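PDB 4OZU: coronin from Toxoplasma gondii, which probably binds actin filaments and contributes to parasite invasion and egress, represented here by its WD40 beta-propeller domain. Local coordinates for residues T102-W107 against G144-G149; K183-A188 against G382-I387; K194-V199 against V234-F239; D225-R230 against L363-P368. All blocks are in the same frame, centred on the assembly; numbering follows the deposited sequence.

How the contacts relate
The chain forms a seven-bladed beta-propeller, and contacts 1 and 3 are two copies of one theme, the third strand of a blade facing the second strand of the next; their centres lie about 22 Å apart. Contacts 2 and 4 instead join loops between the first two strands of neighbouring blades to the C-terminal extension that follows the last blade, with centres about 15 Å apart. Contact 1 closes first along the chain. Contacts 3 and 4 lie inside the span closed by contact 2 and interlock, their segments alternating. Contacts 2 and 3 share the sheet 175-211, where Leu187 of strand 187-191 pairs with Val199 of strand 195-200. A tail thus supplements blade-to-blade packing.

Contact 1. Residues T102-W107 against G144-G149; sequences TIVRIW and GILASG
Val104 and Ile106 meet Leu146 and Ser148 without any flat group between them; the flat groups of 102-107 lie on the other side of its strand. There, Ile103 CG2 sits 3.7 Å above the centre of one face of the Arg105 guanidinium, whose NH2 is salt-bridged to Asp101, and the ring of Trp107 meets that of His78 with the planes about 60° apart while its NE1 bonds to Thr97 OG1. This is the tryptophan, threonine and histidine pattern of a WD40 repeat. The contact itself packs the third strand of that blade against the second strand of the next, the two running roughly antiparallel with axes 10.0 Å apart, too far for backbone pairing, so side chains fill the interval. Val104 straddles two partners: with CG1 opposite the backbone N (chi1 178°), that methyl goes to Leu146 CD2 at 4.3 Å, and CG2 goes to Ser148 CB at 3.9 Å. Ala96 and Trp138 touch Leu146, and Val133 touches both Val104 and Ser148, within a buried interface. Farther along, the other branch of Leu146 is used: its CD1 lies 4.3 Å from Ile106 CD1.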
# COMPACT_ATOMS: atom_id res chain seq x y z
N THR A 102 13.94 13.97 5.88
CA THR A 102 14.04 13.08 7.04
C THR A 102 12.86 13.16 8.00
O THR A 102 12.83 12.45 9.01
CB THR A 102 15.34 13.31 7.87
OG1 THR A 102 15.22 14.49 8.68
CG2 THR A 102 16.57 13.42 6.97
N ILE A 103 11.87 13.99 7.68
CA ILE A 103 10.73 14.21 8.56
C ILE A 103 9.48 13.47 8.08
O ILE A 103 9.15 13.49 6.90
CB ILE A 103 10.44 15.72 8.69
CG1 ILE A 103 11.64 16.42 9.34
CG2 ILE A 103 9.17 15.97 9.51
CD1 ILE A 103 11.59 17.94 9.29
N VAL A 104 8.81 12.80 9.02
CA VAL A 104 7.49 12.24 8.76
C VAL A 104 6.46 13.22 9.30
O VAL A 104 6.55 13.64 10.45
CB VAL A 104 7.29 10.85 9.40
CG1 VAL A 104 5.88 10.32 9.14
CG2 VAL A 104 8.32 9.87 8.87
N ARG A 105 5.50 13.60 8.45
CA ARG A 105 4.50 14.59 8.80
C ARG A 105 3.11 13.97 8.81
O ARG A 105 2.75 13.26 7.88
CB ARG A 105 4.55 15.77 7.82
CG ARG A 105 5.82 16.58 7.91
CD ARG A 105 5.92 17.62 6.80
NE ARG A 105 7.09 18.48 6.97
CZ ARG A 105 8.32 18.19 6.54
NH1 ARG A 105 8.56 17.05 5.91
NH2 ARG A 105 9.32 19.05 6.73
N ILE A 106 2.35 14.23 9.86
CA ILE A 106 0.96 13.79 9.95
C ILE A 106 0.08 14.99 9.64
O ILE A 106 0.24 16.06 10.22
CB ILE A 106 0.59 13.22 11.34
CG1 ILE A 106 1.65 12.23 11.83
CG2 ILE A 106 -0.77 12.56 11.30
CD1 ILE A 106 1.94 11.10 10.88
N TRP A 107 -0.85 14.81 8.71
CA TRP A 107 -1.70 15.88 8.22
C TRP A 107 -3.16 15.65 8.57
O TRP A 107 -3.61 14.51 8.58
CB TRP A 107 -1.55 16.01 6.71
CG TRP A 107 -0.17 16.28 6.26
CD1 TRP A 107 0.71 15.37 5.75
CD2 TRP A 107 0.50 17.54 6.24
NE1 TRP A 107 1.89 15.99 5.42
CE2 TRP A 107 1.79 17.32 5.71
CE3 TRP A 107 0.14 18.84 6.62
CZ2 TRP A 107 2.72 18.35 5.56
CZ3 TRP A 107 1.06 19.86 6.46
CH2 TRP A 107 2.33 19.61 5.94
N GLY A 144 -3.11 5.29 15.79
CA GLY A 144 -1.98 6.09 16.24
C GLY A 144 -0.62 5.46 16.10
O GLY A 144 0.38 6.09 16.45
N ILE A 145 -0.56 4.23 15.59
CA ILE A 145 0.72 3.54 15.44
C ILE A 145 1.17 3.55 13.98
O ILE A 145 0.43 3.15 13.09
CB ILE A 145 0.65 2.08 15.95
CG1 ILE A 145 0.24 2.04 17.42
CG2 ILE A 145 1.97 1.36 15.74
CD1 ILE A 145 1.16 2.80 18.36
N LEU A 146 2.40 4.00 13.75
CA LEU A 146 2.95 4.12 12.41
C LEU A 146 4.39 3.62 12.38
O LEU A 146 5.13 3.79 13.35
CB LEU A 146 2.87 5.58 11.95
CG LEU A 146 3.54 5.98 10.64
CD1 LEU A 146 2.67 6.99 9.90
CD2 LEU A 146 4.92 6.55 10.88
N ALA A 147 4.78 2.99 11.27
CA ALA A 147 6.18 2.60 11.06
C ALA A 147 6.79 3.39 9.91
O ALA A 147 6.17 3.57 8.87
CB ALA A 147 6.28 1.11 10.78
N SER A 148 8.03 3.85 10.10
CA SER A 148 8.72 4.57 9.04
C SER A 148 10.08 3.93 8.78
O SER A 148 10.83 3.64 9.70
CB SER A 148 8.88 6.05 9.38
OG SER A 148 10.01 6.27 10.20
N GLY A 149 10.37 3.70 7.50
CA GLY A 149 11.62 3.11 7.07
C GLY A 149 12.54 4.16 6.48
O GLY A 149 12.14 4.98 5.65

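Contact 2. Residues K183-A188 against G382-I387; sequences KGDLLA and GENKAI
The extended side chain of Lys183 reaches Asn384 with its far end, and its neighbour Asp185 accompanies it most of the way. CB starts 3.4 Å from Asp185 OD1. CG stands opposite the backbone N (chi1 -176°), which sends the chain straight out, and CD then passes 3.5 Å from Asp185 OD2. CE is the atom that crosses to the other segment: it lies 4.0 Å from Asn384 CB and equally near CG, the two side chains crossing at a slant. At the tip, NZ makes a long salt bridge to Asp185 OD2, at 3.9 Å. The same aspartate touches Asn384 from the other end of its side chain, since Asp185 CB is 3.5 Å from Asn384 OD1. These residues sit where the turn between the first two strands of a propeller blade meets the C-terminal extension, just after helix 376-380, which Gly382 ends in a Schellman motif. Trp379 of that helix reaches the same turn through a weak hydrogen bond to Gly184 O. Asn384 OD1 is held chiefly by Arg202 NH2, and Arg202 NH1 binds Glu383 O next to it. One water donates to Asn384 OD1, at 2.8 Å, and to Lys183 O. Lys183 O receives a second water at 2.7 Å, which also donates, weakly, to Lys385 O, so two water bridges link the backbone of the turn to the extension. Lys385 NZ salt-bridges Glu383 OE1 at 2.7 Å from above the carboxylate plane.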
# COMPACT_ATOMS: atom_id res chain seq x y z
N LYS A 183 -2.61 -8.70 11.20
CA LYS A 183 -2.79 -8.93 12.63
C LYS A 183 -2.36 -7.71 13.44
O LYS A 183 -2.75 -7.54 14.58
CB LYS A 183 -1.98 -10.16 13.05
CG LYS A 183 -2.15 -10.57 14.50
CD LYS A 183 -1.55 -11.95 14.73
CE LYS A 183 -1.56 -12.34 16.20
NZ LYS A 183 -0.99 -13.70 16.42
N GLY A 184 -1.52 -6.87 12.83
CA GLY A 184 -1.07 -5.64 13.45
C GLY A 184 0.09 -5.80 14.42
O GLY A 184 0.46 -4.84 15.10
N ASP A 185 0.67 -7.00 14.50
CA ASP A 185 1.68 -7.25 15.53
C ASP A 185 3.10 -7.20 14.97
O ASP A 185 4.03 -6.81 15.68
CB ASP A 185 1.43 -8.60 16.21
CG ASP A 185 1.45 -9.78 15.25
OD1 ASP A 185 1.26 -9.58 14.03
OD2 ASP A 185 1.62 -10.91 15.75
N LEU A 186 3.26 -7.58 13.71
CA LEU A 186 4.58 -7.69 13.09
C LEU A 186 4.69 -6.81 11.85
O LEU A 186 3.70 -6.53 11.17
CB LEU A 186 4.87 -9.14 12.72
CG LEU A 186 4.90 -10.14 13.89
CD1 LEU A 186 5.08 -11.57 13.38
CD2 LEU A 186 5.99 -9.78 14.88
N LEU A 187 5.92 -6.38 11.59
CA LEU A 187 6.26 -5.65 10.38
C LEU A 187 7.23 -6.51 9.58
O LEU A 187 8.04 -7.24 10.16
CB LEU A 187 6.89 -4.31 10.73
CG LEU A 187 7.15 -3.36 9.56
CD1 LEU A 187 6.09 -2.29 9.48
CD2 LEU A 187 8.53 -2.77 9.71
N ALA A 188 7.10 -6.47 8.27
CA ALA A 188 8.07 -7.10 7.38
C ALA A 188 8.71 -6.02 6.55
O ALA A 188 8.05 -5.06 6.13
CB ALA A 188 7.42 -8.15 6.50
N GLY A 382 -0.30 -5.93 25.07
CA GLY A 382 -0.05 -7.22 24.44
C GLY A 382 -1.26 -7.83 23.75
O GLY A 382 -1.24 -9.00 23.37
N GLU A 383 -2.32 -7.05 23.59
CA GLU A 383 -3.53 -7.54 22.94
C GLU A 383 -3.31 -7.71 21.45
O GLU A 383 -2.53 -6.97 20.84
CB GLU A 383 -4.70 -6.59 23.19
CG GLU A 383 -5.15 -6.53 24.64
CD GLU A 383 -6.29 -5.55 24.86
OE1 GLU A 383 -7.23 -5.55 24.03
OE2 GLU A 383 -6.25 -4.79 25.85
N ASN A 384 -4.00 -8.69 20.89
CA ASN A 384 -4.05 -8.88 19.44
C ASN A 384 -5.47 -9.15 18.99
O ASN A 384 -5.81 -10.27 18.60
CB ASN A 384 -3.14 -10.03 19.00
CG ASN A 384 -1.68 -9.76 19.29
OD1 ASN A 384 -1.07 -8.89 18.68
ND2 ASN A 384 -1.12 -10.51 20.23
N LYS A 385 -6.31 -8.13 19.06
CA LYS A 385 -7.68 -8.23 18.58
C LYS A 385 -7.70 -8.11 17.06
O LYS A 385 -7.13 -7.17 16.50
CB LYS A 385 -8.56 -7.14 19.20
CG LYS A 385 -8.51 -7.08 20.73
CD LYS A 385 -9.23 -8.25 21.37
CE LYS A 385 -9.33 -8.08 22.89
NZ LYS A 385 -7.99 -8.06 23.55
N ALA A 386 -8.36 -9.05 16.39
CA ALA A 386 -8.45 -9.05 14.94
C ALA A 386 -9.10 -7.77 14.44
O ALA A 386 -9.92 -7.18 15.14
CB ALA A 386 -9.23 -10.27 14.45
N ILE A 387 -8.72 -7.32 13.24
CA ILE A 387 -9.26 -6.08 12.71
C ILE A 387 -10.78 -6.13 12.65
O ILE A 387 -11.39 -7.20 12.49
CB ILE A 387 -8.72 -5.73 11.30
CG1 ILE A 387 -8.99 -6.86 10.30
CG2 ILE A 387 -7.23 -5.42 11.37
CD1 ILE A 387 -9.01 -6.36 8.85
O HOH W 1 -1.51 -6.65 17.14
O HOH W 2 -4.76 -8.63 15.95

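Contact 3. Residues K194-V199 against V234-F239; sequences KALNIV and VFTTGF
Neighbouring blades of the WD40 propeller pack face to face here, Leu196 and Ile198 on the third strand of one blade against Val234 and Thr236 on the second strand of the next. The strands run nearly antiparallel, at 159°, with axes 9.8 Å apart and no hydrogen bond between them. Leu196 carries most of the contact. Its chi1 of 172° carries CG out towards the other strand, and chi2 of 70° leaves both methyls close to Thr236 CG2: CD2 meets it at 3.7 Å and CD1 at 3.9 Å, coming in at a slant. Against Val234 the approach is tip to tip, CD2 to CG1 at 4.0 Å. The valine's other methyl, CG2, receives Ile198 CD1 at 4.2 Å. Trp250, Cys221 and Phe255 press on Leu196 from around the pair. Thr236 is split by its rotation: CG2 goes to the leucine, while OG1 bonds to His213 NE2 and Trp250 NE1, a threonine, histidine and tryptophan set characteristic of WD40 repeats. With that hydroxyl satisfied by its own blade and the loop leading to it, the atoms touching between these two strands are all carbon, and dispersion and exclusion of water probably account for the attraction.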
# COMPACT_ATOMS: atom_id res chain seq x y z
N LYS A 194 19.37 -7.90 0.25
CA LYS A 194 18.53 -8.96 -0.31
C LYS A 194 17.84 -9.77 0.78
O LYS A 194 17.42 -10.91 0.56
CB LYS A 194 19.35 -9.91 -1.19
CG LYS A 194 20.33 -9.22 -2.14
CD LYS A 194 21.12 -10.24 -2.95
CE LYS A 194 22.33 -9.58 -3.62
NZ LYS A 194 22.94 -10.44 -4.66
N ALA A 195 17.70 -9.17 1.96
CA ALA A 195 17.09 -9.85 3.09
C ALA A 195 15.65 -9.42 3.27
O ALA A 195 15.29 -8.26 3.05
CB ALA A 195 17.88 -9.58 4.36
N LEU A 196 14.82 -10.38 3.67
CA LEU A 196 13.49 -10.12 4.18
C LEU A 196 13.56 -10.26 5.69
O LEU A 196 13.95 -11.32 6.19
CB LEU A 196 12.47 -11.08 3.58
CG LEU A 196 11.06 -11.03 4.18
CD1 LEU A 196 10.35 -9.74 3.80
CD2 LEU A 196 10.27 -12.23 3.73
N ASN A 197 13.17 -9.21 6.41
CA ASN A 197 13.27 -9.18 7.86
C ASN A 197 11.91 -9.00 8.50
O ASN A 197 11.09 -8.21 8.02
CB ASN A 197 14.20 -8.05 8.32
CG ASN A 197 15.49 -7.99 7.53
OD1 ASN A 197 16.38 -8.82 7.71
ND2 ASN A 197 15.60 -7.00 6.65
N ILE A 198 11.68 -9.75 9.57
CA ILE A 198 10.45 -9.65 10.34
C ILE A 198 10.76 -8.98 11.68
O ILE A 198 11.68 -9.38 12.39
CB ILE A 198 9.81 -11.03 10.60
CG1 ILE A 198 9.76 -11.86 9.32
CG2 ILE A 198 8.43 -10.85 11.21
CD1 ILE A 198 8.97 -11.22 8.19
N VAL A 199 9.95 -7.97 12.02
CA VAL A 199 10.20 -7.13 13.19
C VAL A 199 9.01 -7.12 14.13
O VAL A 199 7.88 -6.90 13.68
CB VAL A 199 10.51 -5.68 12.79
CG1 VAL A 199 10.82 -4.84 14.02
CG2 VAL A 199 11.69 -5.65 11.81
N VAL A 234 4.07 -14.07 4.38
CA VAL A 234 4.57 -12.86 3.74
C VAL A 234 4.90 -13.19 2.29
O VAL A 234 5.31 -14.30 1.99
CB VAL A 234 5.84 -12.32 4.44
CG1 VAL A 234 6.44 -11.14 3.66
CG2 VAL A 234 5.51 -11.89 5.84
N PHE A 235 4.70 -12.21 1.41
CA PHE A 235 4.93 -12.36 -0.03
C PHE A 235 6.05 -11.43 -0.46
O PHE A 235 6.04 -10.27 -0.08
CB PHE A 235 3.66 -12.02 -0.81
CG PHE A 235 3.80 -12.15 -2.31
CD1 PHE A 235 3.71 -13.39 -2.92
CD2 PHE A 235 4.00 -11.03 -3.10
CE1 PHE A 235 3.81 -13.51 -4.29
CE2 PHE A 235 4.11 -11.15 -4.47
CZ PHE A 235 4.01 -12.40 -5.07
N THR A 236 7.01 -11.93 -1.25
CA THR A 236 8.06 -11.06 -1.79
C THR A 236 8.14 -11.15 -3.30
O THR A 236 7.81 -12.19 -3.89
CB THR A 236 9.46 -11.40 -1.23
OG1 THR A 236 9.80 -12.75 -1.54
CG2 THR A 236 9.52 -11.19 0.26
N THR A 237 8.55 -10.04 -3.90
CA THR A 237 9.00 -10.00 -5.29
C THR A 237 10.47 -9.66 -5.28
O THR A 237 10.96 -9.02 -4.36
CB THR A 237 8.28 -8.95 -6.13
OG1 THR A 237 8.62 -7.64 -5.64
CG2 THR A 237 6.77 -9.14 -6.07
N GLY A 238 11.17 -10.06 -6.33
CA GLY A 238 12.58 -9.76 -6.43
C GLY A 238 13.14 -10.31 -7.71
O GLY A 238 12.40 -10.56 -8.67
N PHE A 239 14.45 -10.50 -7.73
CA PHE A 239 15.14 -10.92 -8.93
C PHE A 239 15.98 -12.17 -8.65
O PHE A 239 16.58 -12.29 -7.58
CB PHE A 239 16.01 -9.79 -9.46
CG PHE A 239 15.22 -8.59 -9.91
CD1 PHE A 239 14.67 -7.72 -8.99
CD2 PHE A 239 15.01 -8.34 -11.26
CE1 PHE A 239 13.93 -6.62 -9.40
CE2 PHE A 239 14.28 -7.24 -11.68
CZ PHE A 239 13.74 -6.38 -10.75

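Contact 4. Residues D225-R230 against L363-P368; sequences DGLAGR and LYPPAP
Leu227 meets Pro365 because its side chain is thrown straight outward: CG stands trans to the backbone N (chi1 -171°), and chi2 of 69° then brings CD2 to the CB corner of the Pro365 ring. CD2 comes to 3.6 Å from Pro365 CB, the two side chains meeting at a slant. The same methyl also lies 4.2 Å from the backbone oxygen of Pro366. That carbonyl oxygen takes a hydrogen bond from Arg389 NH1, and the Arg389 side chain also touches Leu227, placing the arginine beside both halves of the contact. On its own side the loop is held by Glu277: Leu227 N donates to Glu277 OE1, and Ala228 pairs through the backbone with Glu277, on the turn of the following blade. Asp225 looks to the preceding blade, with OD1 bound to Trp182 N and OD2 to Ser181 OG, so the loop that offers the leucine is tied to the blades before and after its own. In 363-368, Tyr364 OH bonds to Glu331 O, tying the segment to the last blade. Beyond the first two prolines, Ala367 pairs through the backbone with Arg390. The arrangement joins the loop between the first two strands of one blade to the C-terminal extension, where strand 367-368 pairs antiparallel with 389-390, an appendage to the WD40 propeller as in other coronins.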
# COMPACT_ATOMS: atom_id res chain seq x y z
N ASP A 225 -1.58 -12.43 5.01
CA ASP A 225 -2.45 -13.03 6.02
C ASP A 225 -3.85 -12.42 5.86
O ASP A 225 -4.35 -12.34 4.74
CB ASP A 225 -1.86 -12.88 7.44
CG ASP A 225 -1.49 -11.44 7.82
OD1 ASP A 225 -1.34 -10.55 6.95
OD2 ASP A 225 -1.29 -11.20 9.03
N GLY A 226 -4.49 -11.99 6.94
CA GLY A 226 -5.85 -11.49 6.82
C GLY A 226 -6.85 -12.58 6.48
O GLY A 226 -6.59 -13.78 6.66
N LEU A 227 -8.02 -12.17 5.98
CA LEU A 227 -9.15 -13.08 5.80
C LEU A 227 -8.89 -14.18 4.78
O LEU A 227 -9.25 -15.34 5.01
CB LEU A 227 -10.38 -12.29 5.37
CG LEU A 227 -11.68 -13.09 5.35
CD1 LEU A 227 -12.08 -13.45 6.78
CD2 LEU A 227 -12.80 -12.32 4.64
N ALA A 228 -8.33 -13.80 3.65
CA ALA A 228 -8.15 -14.73 2.53
C ALA A 228 -6.79 -15.39 2.56
O ALA A 228 -6.58 -16.39 1.87
CB ALA A 228 -8.35 -14.00 1.20
N GLY A 229 -5.88 -14.83 3.34
CA GLY A 229 -4.51 -15.29 3.36
C GLY A 229 -4.25 -16.39 4.37
O GLY A 229 -5.14 -17.16 4.72
N ARG A 230 -3.00 -16.48 4.82
CA ARG A 230 -2.61 -17.47 5.82
C ARG A 230 -1.80 -16.80 6.92
O ARG A 230 -0.92 -15.99 6.64
CB ARG A 230 -1.82 -18.61 5.17
CG ARG A 230 -2.66 -19.54 4.31
CD ARG A 230 -3.73 -20.23 5.15
NE ARG A 230 -4.53 -21.20 4.41
CZ ARG A 230 -5.67 -20.92 3.78
NH1 ARG A 230 -6.16 -19.69 3.77
NH2 ARG A 230 -6.32 -21.89 3.16
N LEU A 363 -19.25 -12.06 -3.71
CA LEU A 363 -17.94 -11.47 -4.00
C LEU A 363 -17.44 -10.55 -2.89
O LEU A 363 -16.30 -10.07 -2.95
CB LEU A 363 -17.99 -10.70 -5.32
CG LEU A 363 -18.20 -11.53 -6.59
CD1 LEU A 363 -18.31 -10.60 -7.77
CD2 LEU A 363 -17.07 -12.54 -6.80
N TYR A 364 -18.27 -10.30 -1.89
CA TYR A 364 -17.97 -9.29 -0.88
C TYR A 364 -18.07 -9.81 0.55
O TYR A 364 -19.09 -9.61 1.22
CB TYR A 364 -18.88 -8.08 -1.07
CG TYR A 364 -18.68 -7.46 -2.43
CD1 TYR A 364 -17.58 -6.66 -2.69
CD2 TYR A 364 -19.57 -7.71 -3.46
CE1 TYR A 364 -17.38 -6.11 -3.94
CE2 TYR A 364 -19.38 -7.16 -4.70
CZ TYR A 364 -18.29 -6.36 -4.94
OH TYR A 364 -18.10 -5.82 -6.19
N PRO A 365 -17.01 -10.49 1.02
CA PRO A 365 -16.93 -10.82 2.44
C PRO A 365 -16.79 -9.56 3.29
O PRO A 365 -16.54 -8.49 2.73
CB PRO A 365 -15.68 -11.69 2.54
CG PRO A 365 -15.35 -12.10 1.13
CD PRO A 365 -15.86 -11.00 0.26
N PRO A 366 -16.94 -9.69 4.61
CA PRO A 366 -16.77 -8.54 5.51
C PRO A 366 -15.42 -7.86 5.28
O PRO A 366 -14.37 -8.49 5.37
CB PRO A 366 -16.86 -9.16 6.90
CG PRO A 366 -17.67 -10.41 6.69
CD PRO A 366 -17.27 -10.92 5.35
N ALA A 367 -15.47 -6.57 4.96
CA ALA A 367 -14.28 -5.82 4.56
C ALA A 367 -13.67 -5.11 5.76
O ALA A 367 -14.39 -4.81 6.72
CB ALA A 367 -14.64 -4.82 3.49
N PRO A 368 -12.36 -4.84 5.72
CA PRO A 368 -11.77 -4.06 6.81
C PRO A 368 -12.52 -2.76 7.03
O PRO A 368 -12.72 -2.01 6.07
CB PRO A 368 -10.34 -3.80 6.34
CG PRO A 368 -10.04 -4.92 5.39
CD PRO A 368 -11.35 -5.23 4.71